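Local coordinates for ureidoglycolate hydrolase (Arabidopsis thaliana, PDB 4PXB), which hydrolyses (S)-ureidoglycolate to glyoxylate, ammonium and carbon dioxide at a site with two manganese ions, the closing step of plant purine breakdown, at residues A[39-44]-A[138-143]; A[101-106]-A[209-214]. The protein carries 1 engineered substitution. All blocks are in the same frame, centred on the assembly; numbering follows the deposited sequence.

Interaction 1. Residues A[39-44]-A[138-143]; sequences TRVLYT and EPTRFG. With MN (manganese (II) ion), chain D; UGC ((2S)-(carbamoylamino)(hydroxy)ethanoic acid), chain E.
Arg141 lies along the turn at Val41 to Thr44, its aliphatic part against Val41 and its guanidinium against the backbone beyond. Val41 CG1 sits 3.6 Å from Arg141 CB, the two side chains crossing at about a right angle, while Val41 CG2 meets the Thr140 methyl CG2 at 3.8 Å. With CG anti to the backbone N (chi1 -173°) and the chain extended as far as NE, Arg141 reaches past Val41 and brings NH1 to the carbonyl oxygen of Leu42. That hydrogen bond, NH1 to Leu42 O, is 2.9 Å long and fairly straight (160° at the hydrogen); the oxygen lies in the guanidinium plane and the donor in the carbonyl plane. NH1 also gives a hydrogen to a water that in turn donates to Tyr43 O, and NE is in a salt bridge with Asp168, so the flat group is held from several sides.

Beyond the arginine, Leu42 CD2 touches the edge of the Phe142 ring, 3.7 Å from CE2. One face of that ring is covered by Arg141 CG, and the rings of Phe142 and Phe174 meet edge-to-face. Leu42 CD1, meanwhile, lies over the centre of the Tyr43 ring, whose hydroxyl is hydrogen-bonded to Val70 O.

The Val41-Thr44 turn is type II, and Val41 O accepts from both Thr44 N and Thr44 OG1, the latter at 2.6 Å. Thr44 is the N-cap of helix 45-60.

At the start of 138-143, Glu138 OE2 binds the second manganese, shared with Asp103 and His402; Glu138 OE1 is hydrogen-bonded to Asn294 of the second subunit, completing the site across the dimer. The contact thus ties the turn leading into helix 45-60 to the loop after strand 129-133; Asp168 probably balances the arginine's charge, while the hydrogen bond to Leu42 O fixes the direction of NH1.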
ATOM      1  N   THR A  39      -1.726  11.318  13.045  1.00 11.16           N
ATOM      2  CA  THR A  39      -1.955   9.877  12.919  1.00 11.50           C
ATOM      3  C   THR A  39      -1.645   9.281  14.276  1.00 13.32           C
ATOM      4  O   THR A  39      -0.530   9.444  14.788  1.00 11.50           O
ATOM      5  CB  THR A  39      -1.017   9.200  11.899  1.00 11.83           C
ATOM      6  OG1 THR A  39      -1.246   9.734  10.589  1.00 12.62           O
ATOM      7  CG2 THR A  39      -1.259   7.679  11.868  1.00 11.89           C
ATOM      8  N   ARG A  40      -2.623   8.618  14.882  1.00  9.72           N
ATOM      9  CA  ARG A  40      -2.377   7.989  16.170  1.00 13.58           C
ATOM     10  C   ARG A  40      -3.189   6.714  16.302  1.00 12.43           C
ATOM     11  O   ARG A  40      -4.405   6.746  16.533  1.00 13.65           O
ATOM     12  CB  ARG A  40      -2.656   8.956  17.327  1.00 13.42           C
ATOM     13  CG  ARG A  40      -2.446   8.340  18.713  1.00 11.96           C
ATOM     14  CD  ARG A  40      -2.366   9.406  19.794  1.00 12.98           C
ATOM     15  NE  ARG A  40      -3.590  10.196  19.856  1.00 14.01           N
ATOM     16  CZ  ARG A  40      -3.663  11.506  19.631  1.00 15.35           C
ATOM     17  NH1 ARG A  40      -2.573  12.213  19.359  1.00 12.64           N
ATOM     18  NH2 ARG A  40      -4.837  12.121  19.695  1.00 15.01           N
ATOM     19  N   VAL A  41      -2.497   5.587  16.168  1.00 13.34           N
ATOM     20  CA  VAL A  41      -3.151   4.289  16.052  1.00 12.07           C
ATOM     21  C   VAL A  41      -3.093   3.515  17.355  1.00 11.33           C
ATOM     22  O   VAL A  41      -2.081   3.553  18.061  1.00 12.30           O
ATOM     23  CB  VAL A  41      -2.525   3.459  14.895  1.00 13.57           C
ATOM     24  CG1 VAL A  41      -3.140   2.055  14.820  1.00 14.74           C
ATOM     25  CG2 VAL A  41      -2.697   4.199  13.564  1.00 10.97           C
ATOM     26  N   LEU A  42      -4.204   2.849  17.670  1.00 11.51           N
ATOM     27  CA  LEU A  42      -4.365   1.997  18.851  1.00 13.64           C
ATOM     28  C   LEU A  42      -3.113   1.198  19.231  1.00 12.83           C
ATOM     29  O   LEU A  42      -2.549   0.478  18.393  1.00 13.97           O
ATOM     30  CB  LEU A  42      -5.531   1.025  18.606  1.00 13.99           C
ATOM     31  CG  LEU A  42      -5.821  -0.074  19.630  1.00 11.51           C
ATOM     32  CD1 LEU A  42      -6.134   0.547  20.983  1.00 10.68           C
ATOM     33  CD2 LEU A  42      -6.973  -0.944  19.159  1.00 14.35           C
ATOM     34  N   TYR A  43      -2.693   1.364  20.489  1.00 15.79           N
ATOM     35  CA  TYR A  43      -1.595   0.613  21.112  1.00 14.84           C
ATOM     36  C   TYR A  43      -0.181   0.937  20.604  1.00 18.46           C
ATOM     37  O   TYR A  43       0.793   0.351  21.089  1.00 18.64           O
ATOM     38  CB  TYR A  43      -1.829  -0.903  21.032  1.00 15.79           C
ATOM     39  CG  TYR A  43      -3.061  -1.428  21.749  1.00 16.44           C
ATOM     40  CD1 TYR A  43      -3.535  -0.841  22.918  1.00 16.67           C
ATOM     41  CD2 TYR A  43      -3.741  -2.527  21.251  1.00 14.49           C
ATOM     42  CE1 TYR A  43      -4.667  -1.350  23.567  1.00 15.58           C
ATOM     43  CE2 TYR A  43      -4.853  -3.033  21.876  1.00 16.11           C
ATOM     44  CZ  TYR A  43      -5.319  -2.447  23.031  1.00 15.65           C
ATOM     45  OH  TYR A  43      -6.439  -2.978  23.639  1.00 13.53           O
ATOM     46  N   THR A  44      -0.046   1.861  19.651  1.00 15.55           N
ATOM     47  CA  THR A  44       1.290   2.292  19.234  1.00 14.76           C
ATOM     48  C   THR A  44       1.920   3.168  20.315  1.00 17.35           C
ATOM     49  O   THR A  44       1.247   3.566  21.272  1.00 16.15           O
ATOM     50  CB  THR A  44       1.269   3.080  17.919  1.00 15.42           C
ATOM     51  OG1 THR A  44       0.440   4.248  18.068  1.00 15.10           O
ATOM     52  CG2 THR A  44       0.754   2.202  16.762  1.00 16.72           C
ATOM     53  N   GLU A 138     -11.569   4.154  16.176  1.00 10.42           N
ATOM     54  CA  GLU A 138     -11.278   4.032  14.746  1.00 11.15           C
ATOM     55  C   GLU A 138     -10.871   2.614  14.360  1.00 11.95           C
ATOM     56  O   GLU A 138     -10.219   1.915  15.141  1.00 12.23           O
ATOM     57  CB  GLU A 138     -10.176   5.003  14.338  1.00 11.72           C
ATOM     58  CG  GLU A 138     -10.454   6.450  14.733  1.00 11.86           C
ATOM     59  CD  GLU A 138     -11.548   7.100  13.890  1.00 13.16           C
ATOM     60  OE1 GLU A 138     -12.312   6.401  13.175  1.00 11.62           O
ATOM     61  OE2 GLU A 138     -11.648   8.340  13.952  1.00 12.84           O
ATOM     62  N   PRO A 139     -11.244   2.192  13.144  1.00 12.31           N
ATOM     63  CA  PRO A 139     -11.025   0.807  12.702  1.00 11.72           C
ATOM     64  C   PRO A 139      -9.645   0.603  12.081  1.00 12.32           C
ATOM     65  O   PRO A 139      -9.389  -0.454  11.522  1.00 14.05           O
ATOM     66  CB  PRO A 139     -12.102   0.619  11.628  1.00 13.35           C
ATOM     67  CG  PRO A 139     -12.229   2.003  11.006  1.00 11.68           C
ATOM     68  CD  PRO A 139     -12.010   2.984  12.157  1.00 11.90           C
ATOM     69  N   THR A 140      -8.767   1.593  12.204  1.00 13.61           N
ATOM     70  CA  THR A 140      -7.484   1.612  11.497  1.00 14.02           C
ATOM     71  C   THR A 140      -6.622   0.369  11.670  1.00 14.93           C
ATOM     72  O   THR A 140      -6.109  -0.181  10.682  1.00 14.45           O
ATOM     73  CB  THR A 140      -6.663   2.832  11.925  1.00 16.64           C
ATOM     74  OG1 THR A 140      -7.477   4.001  11.779  1.00 11.95           O
ATOM     75  CG2 THR A 140      -5.371   2.969  11.087  1.00 13.03           C
ATOM     76  N   ARG A 141      -6.443  -0.080  12.910  1.00 12.38           N
ATOM     77  CA  ARG A 141      -5.471  -1.148  13.146  1.00 15.39           C
ATOM     78  C   ARG A 141      -5.999  -2.546  12.855  1.00 13.95           C
ATOM     79  O   ARG A 141      -5.354  -3.312  12.138  1.00 16.59           O
ATOM     80  CB  ARG A 141      -4.908  -1.113  14.571  1.00 15.42           C
ATOM     81  CG  ARG A 141      -3.779  -2.131  14.751  1.00 17.99           C
ATOM     82  CD  ARG A 141      -2.922  -1.870  15.981  1.00 16.16           C
ATOM     83  NE  ARG A 141      -1.723  -2.700  15.952  1.00 16.52           N
ATOM     84  CZ  ARG A 141      -0.682  -2.561  16.768  1.00 21.34           C
ATOM     85  NH1 ARG A 141      -0.680  -1.613  17.702  1.00 18.32           N
ATOM     86  NH2 ARG A 141       0.367  -3.368  16.643  1.00 18.72           N
ATOM     87  N   PHE A 142      -7.157  -2.882  13.415  1.00 13.40           N
ATOM     88  CA  PHE A 142      -7.674  -4.250  13.307  1.00 17.52           C
ATOM     89  C   PHE A 142      -8.933  -4.359  12.444  1.00 17.97           C
ATOM     90  O   PHE A 142      -9.522  -5.434  12.338  1.00 17.88           O
ATOM     91  CB  PHE A 142      -7.929  -4.845  14.702  1.00 17.73           C
ATOM     92  CG  PHE A 142      -6.716  -4.837  15.592  1.00 18.19           C
ATOM     93  CD1 PHE A 142      -5.689  -5.738  15.386  1.00 17.16           C
ATOM     94  CD2 PHE A 142      -6.608  -3.927  16.641  1.00 16.96           C
ATOM     95  CE1 PHE A 142      -4.563  -5.729  16.194  1.00 18.95           C
ATOM     96  CE2 PHE A 142      -5.492  -3.914  17.454  1.00 17.45           C
ATOM     97  CZ  PHE A 142      -4.462  -4.818  17.228  1.00 18.66           C
ATOM     98  N   GLY A 143      -9.338  -3.252  11.820  1.00 15.09           N
ATOM     99  CA  GLY A 143     -10.539  -3.240  10.999  1.00 11.62           C
ATOM    100  C   GLY A 143     -11.814  -3.202  11.824  1.00 17.67           C
ATOM    101  O   GLY A 143     -12.919  -3.300  11.284  1.00 15.47           O
TER
HETATM  102 MN    MN D 502     -13.363   9.674  13.304  1.00 14.39          MN
HETATM  103  O3  UGC E 503     -15.981   6.904  10.331  1.00 14.68           O
HETATM  104  C3  UGC E 503     -16.475   7.394  11.373  1.00 16.82           C
HETATM  105  O4  UGC E 503     -17.744   7.491  11.524  1.00 14.82           O
HETATM  106  C2  UGC E 503     -15.581   7.977  12.406  1.00 18.98           C
HETATM  107  O2  UGC E 503     -14.364   7.392  12.621  1.00 16.05           O
HETATM  108  N2  UGC E 503     -16.273   8.247  13.630  1.00 19.61           N
HETATM  109  C1  UGC E 503     -16.313   9.681  13.680  1.00 17.57           C
HETATM  110  O1  UGC E 503     -15.786  10.277  12.736  1.00 20.90           O
HETATM  111  N1  UGC E 503     -16.929  10.393  14.762  1.00 16.06           N
HETATM  112  O   HOH W   1       2.188  -1.287  18.674  1.00 28.66           O
HETATM  113  O   HOH W   2     -14.231   8.532  15.233  1.00 19.95           O

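Interaction 2. Residues A[101-106]-A[209-214]. With MN (manganese (II) ion), chain C; MN (manganese (II) ion), chain D; UGC ((2S)-(carbamoylamino)(hydroxy)ethanoic acid), chain E.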
ATOM      1  N   LYS A 101      -7.174  17.244  14.593  1.00 10.80           N
ATOM      2  CA  LYS A 101      -6.840  17.302  16.011  1.00 10.10           C
ATOM      3  C   LYS A 101      -8.068  17.320  16.920  1.00 11.76           C
ATOM      4  O   LYS A 101      -7.913  17.332  18.152  1.00  9.46           O
ATOM      5  CB  LYS A 101      -6.050  18.594  16.329  1.00 12.17           C
ATOM      6  CG  LYS A 101      -4.856  18.886  15.444  1.00 17.27           C
ATOM      7  CD  LYS A 101      -4.109  20.141  15.932  1.00 17.96           C
ATOM      8  CE  LYS A 101      -4.976  21.391  15.909  1.00 22.55           C
ATOM      9  NZ  LYS A 101      -4.193  22.633  16.235  1.00 20.50           N
ATOM     10  N   TYR A 102      -9.274  17.353  16.346  1.00  9.47           N
ATOM     11  CA  TYR A 102     -10.487  17.617  17.148  1.00 10.34           C
ATOM     12  C   TYR A 102     -11.446  16.433  17.267  1.00  9.79           C
ATOM     13  O   TYR A 102     -12.170  16.287  18.262  1.00  7.87           O
ATOM     14  CB  TYR A 102     -11.251  18.826  16.576  1.00  9.06           C
ATOM     15  CG  TYR A 102     -10.451  20.108  16.590  1.00 11.22           C
ATOM     16  CD1 TYR A 102     -10.591  21.032  17.627  1.00  9.87           C
ATOM     17  CD2 TYR A 102      -9.542  20.395  15.573  1.00  9.49           C
ATOM     18  CE1 TYR A 102      -9.847  22.204  17.640  1.00 10.49           C
ATOM     19  CE2 TYR A 102      -8.799  21.565  15.584  1.00 11.28           C
ATOM     20  CZ  TYR A 102      -8.959  22.467  16.617  1.00 12.01           C
ATOM     21  OH  TYR A 102      -8.211  23.627  16.633  1.00 11.17           O
ATOM     22  N   ASP A 103     -11.467  15.597  16.239  1.00  9.35           N
ATOM     23  CA  ASP A 103     -12.277  14.389  16.247  1.00  7.50           C
ATOM     24  C   ASP A 103     -11.947  13.538  17.482  1.00  9.24           C
ATOM     25  O   ASP A 103     -10.790  13.151  17.680  1.00  9.41           O
ATOM     26  CB  ASP A 103     -11.953  13.619  14.966  1.00  7.88           C
ATOM     27  CG  ASP A 103     -12.766  12.379  14.802  1.00 10.97           C
ATOM     28  OD1 ASP A 103     -13.701  12.160  15.583  1.00 11.56           O
ATOM     29  OD2 ASP A 103     -12.469  11.628  13.875  1.00  9.02           O
ATOM     30  N   GLY A 104     -12.953  13.280  18.318  1.00  7.86           N
ATOM     31  CA  GLY A 104     -12.780  12.465  19.513  1.00  7.98           C
ATOM     32  C   GLY A 104     -12.181  13.253  20.667  1.00 10.30           C
ATOM     33  O   GLY A 104     -12.735  13.284  21.766  1.00  8.15           O
ATOM     34  N   VAL A 105     -11.044  13.894  20.406  1.00  7.91           N
ATOM     35  CA  VAL A 105     -10.284  14.592  21.440  1.00  9.05           C
ATOM     36  C   VAL A 105     -11.102  15.652  22.181  1.00 11.47           C
ATOM     37  O   VAL A 105     -10.971  15.812  23.407  1.00 10.29           O
ATOM     38  CB  VAL A 105      -9.036  15.253  20.827  1.00 12.06           C
ATOM     39  CG1 VAL A 105      -8.249  16.017  21.896  1.00 11.57           C
ATOM     40  CG2 VAL A 105      -8.155  14.196  20.161  1.00 10.68           C
ATOM     41  N   VAL A 106     -11.944  16.381  21.449  1.00 10.01           N
ATOM     42  CA  VAL A 106     -12.775  17.398  22.088  1.00  9.95           C
ATOM     43  C   VAL A 106     -13.642  16.782  23.194  1.00 10.95           C
ATOM     44  O   VAL A 106     -13.782  17.356  24.272  1.00 11.61           O
ATOM     45  CB  VAL A 106     -13.646  18.150  21.057  1.00  9.22           C
ATOM     46  CG1 VAL A 106     -14.690  19.022  21.759  1.00 10.37           C
ATOM     47  CG2 VAL A 106     -12.759  19.009  20.132  1.00  8.09           C
ATOM     48  N   ILE A 209     -17.347  17.114  17.760  1.00  8.59           N
ATOM     49  CA  ILE A 209     -17.538  18.055  16.657  1.00  8.34           C
ATOM     50  C   ILE A 209     -18.577  17.465  15.711  1.00 10.18           C
ATOM     51  O   ILE A 209     -18.691  16.244  15.596  1.00  9.60           O
ATOM     52  CB  ILE A 209     -16.227  18.381  15.888  1.00  9.25           C
ATOM     53  CG1 ILE A 209     -15.592  17.109  15.306  1.00  9.49           C
ATOM     54  CG2 ILE A 209     -15.257  19.095  16.786  1.00  9.84           C
ATOM     55  CD1 ILE A 209     -14.534  17.405  14.228  1.00 11.74           C
ATOM     56  N   GLU A 210     -19.341  18.328  15.041  1.00  9.52           N
ATOM     57  CA  GLU A 210     -20.409  17.869  14.156  1.00  9.21           C
ATOM     58  C   GLU A 210     -19.944  16.945  13.037  1.00 11.55           C
ATOM     59  O   GLU A 210     -20.633  15.968  12.723  1.00 10.57           O
ATOM     60  CB  GLU A 210     -21.162  19.055  13.535  1.00 10.19           C
ATOM     61  CG  GLU A 210     -22.298  18.593  12.627  1.00 11.01           C
ATOM     62  CD  GLU A 210     -22.899  19.716  11.806  1.00 11.40           C
ATOM     63  OE1 GLU A 210     -22.889  20.875  12.275  1.00 12.08           O
ATOM     64  OE2 GLU A 210     -23.390  19.438  10.689  1.00 13.21           O
ATOM     65  N   GLN A 211     -18.791  17.260  12.436  1.00  9.40           N
ATOM     66  CA  GLN A 211     -18.320  16.573  11.224  1.00 10.58           C
ATOM     67  C   GLN A 211     -19.300  16.786  10.069  1.00 11.72           C
ATOM     68  O   GLN A 211     -19.468  15.935   9.188  1.00 13.34           O
ATOM     69  CB  GLN A 211     -18.031  15.082  11.471  1.00 12.19           C
ATOM     70  CG  GLN A 211     -17.089  14.868  12.646  1.00 10.99           C
ATOM     71  CD  GLN A 211     -16.874  13.405  12.996  1.00 14.21           C
ATOM     72  OE1 GLN A 211     -17.800  12.697  13.402  1.00 12.32           O
ATOM     73  NE2 GLN A 211     -15.638  12.946  12.847  1.00 13.50           N
ATOM     74  N   GLY A 212     -19.936  17.949  10.082  1.00 10.43           N
ATOM     75  CA  GLY A 212     -20.810  18.375   9.009  1.00 11.92           C
ATOM     76  C   GLY A 212     -20.940  19.881   9.104  1.00 10.64           C
ATOM     77  O   GLY A 212     -20.525  20.468  10.096  1.00 10.76           O
ATOM     78  N   PRO A 213     -21.502  20.515   8.068  1.00 10.58           N
ATOM     79  CA  PRO A 213     -21.542  21.979   7.972  1.00  9.99           C
ATOM     80  C   PRO A 213     -22.841  22.600   8.473  1.00 13.36           C
ATOM     81  O   PRO A 213     -22.998  23.817   8.344  1.00 13.52           O
ATOM     82  CB  PRO A 213     -21.451  22.210   6.465  1.00 12.91           C
ATOM     83  CG  PRO A 213     -22.254  21.030   5.891  1.00 16.87           C
ATOM     84  CD  PRO A 213     -21.994  19.859   6.840  1.00 14.66           C
ATOM     85  N   ILE A 214     -23.755  21.796   9.013  1.00 11.96           N
ATOM     86  CA  ILE A 214     -25.107  22.282   9.298  1.00 10.89           C
ATOM     87  C   ILE A 214     -25.139  23.398  10.334  1.00 10.44           C
ATOM     88  O   ILE A 214     -25.706  24.458  10.081  1.00 11.66           O
ATOM     89  CB  ILE A 214     -26.054  21.152   9.743  1.00 15.39           C
ATOM     90  CG1 ILE A 214     -26.207  20.099   8.636  1.00 15.43           C
ATOM     91  CG2 ILE A 214     -27.418  21.718  10.097  1.00 14.15           C
ATOM     92  CD1 ILE A 214     -26.748  20.672   7.352  1.00 20.51           C
TER
HETATM   93 MN    MN C 501     -14.914  10.577  16.575  1.00 11.93          MN
HETATM   94 MN    MN D 502     -13.363   9.674  13.304  1.00 14.39          MN
HETATM   95  O3  UGC E 503     -15.981   6.904  10.331  1.00 14.68           O
HETATM   96  C3  UGC E 503     -16.475   7.394  11.373  1.00 16.82           C
HETATM   97  O4  UGC E 503     -17.744   7.491  11.524  1.00 14.82           O
HETATM   98  C2  UGC E 503     -15.581   7.977  12.406  1.00 18.98           C
HETATM   99  O2  UGC E 503     -14.364   7.392  12.621  1.00 16.05           O
HETATM  100  N2  UGC E 503     -16.273   8.247  13.630  1.00 19.61           N
HETATM  101  C1  UGC E 503     -16.313   9.681  13.680  1.00 17.57           C
HETATM  102  O1  UGC E 503     -15.786  10.277  12.736  1.00 20.90           O
HETATM  103  N1  UGC E 503     -16.929  10.393  14.762  1.00 16.06           N
HETATM  104  O   HOH W   3     -14.953  15.588  18.500  1.00  8.56           O
HETATM  105  O   HOH W   4     -16.508   9.271  17.650  1.00 12.21           O
HETATM  106  O   HOH W   2     -14.231   8.532  15.233  1.00 19.95           O
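Asp103 and Gln211 meet around the substrate and the two manganese ions. Metal bonds come first: Asp103 OD1 binds one manganese at 2.2 Å and OD2 binds the other at the same length, making this carboxylate the bridge of the dinuclear centre typical of M20 metallohydrolases. CG stands anti to the backbone N (chi1 -177°), which carries both oxygens to the metals. His92 and His208 complete the protein ligands of the first ion, Glu138 and His402 those of the second, and a water is bound to both.

Among the polar contacts, the Gln211 amide reads the carbamoyl group of the substrate: NE2 donates to UGC O1 at 2.7 Å, and OE1 accepts a weaker, more bent bond from UGC N1. Its NE2 also bonds to Ser401. Asp103 and Gln211 cross nearly at right angles, their planes 55° apart, and OD1 and NE2 are 3.4 Å apart at a poor angle for bonding. A water links the backbones, donating to Tyr102 O and accepting from Ile209 N.

The apolar part rests on Ile209, whose CG2 packs against Tyr102 CB at 4.0 Å and Val106 CG2 at 4.2 Å.

Substrate O1 is gripped twice, by the second manganese and by Gln211 NE2, which together would polarise the carbamoyl carbonyl.

Interaction 1 is partly buried, whereas every touching residue of interaction 2 is buried. They meet at the second manganese, where Glu138 of 138-143 and Asp103 of 101-106 are both ligands, and both segment pairs approach the same ureidoglycolate. In interaction 1 only the Glu138 end is at the metal; the pairing itself lies farther along, where an arginine bonds to a backbone carbonyl, a leucine methyl meets a phenyl edge and a valine packs on the arginine's own chain. In interaction 2 the polar link runs through metal, substrate and water, while Ile209 supplies the direct apolar packing. Apart from the metal, Arg40 of 39-44 packs on Val105 of 101-106.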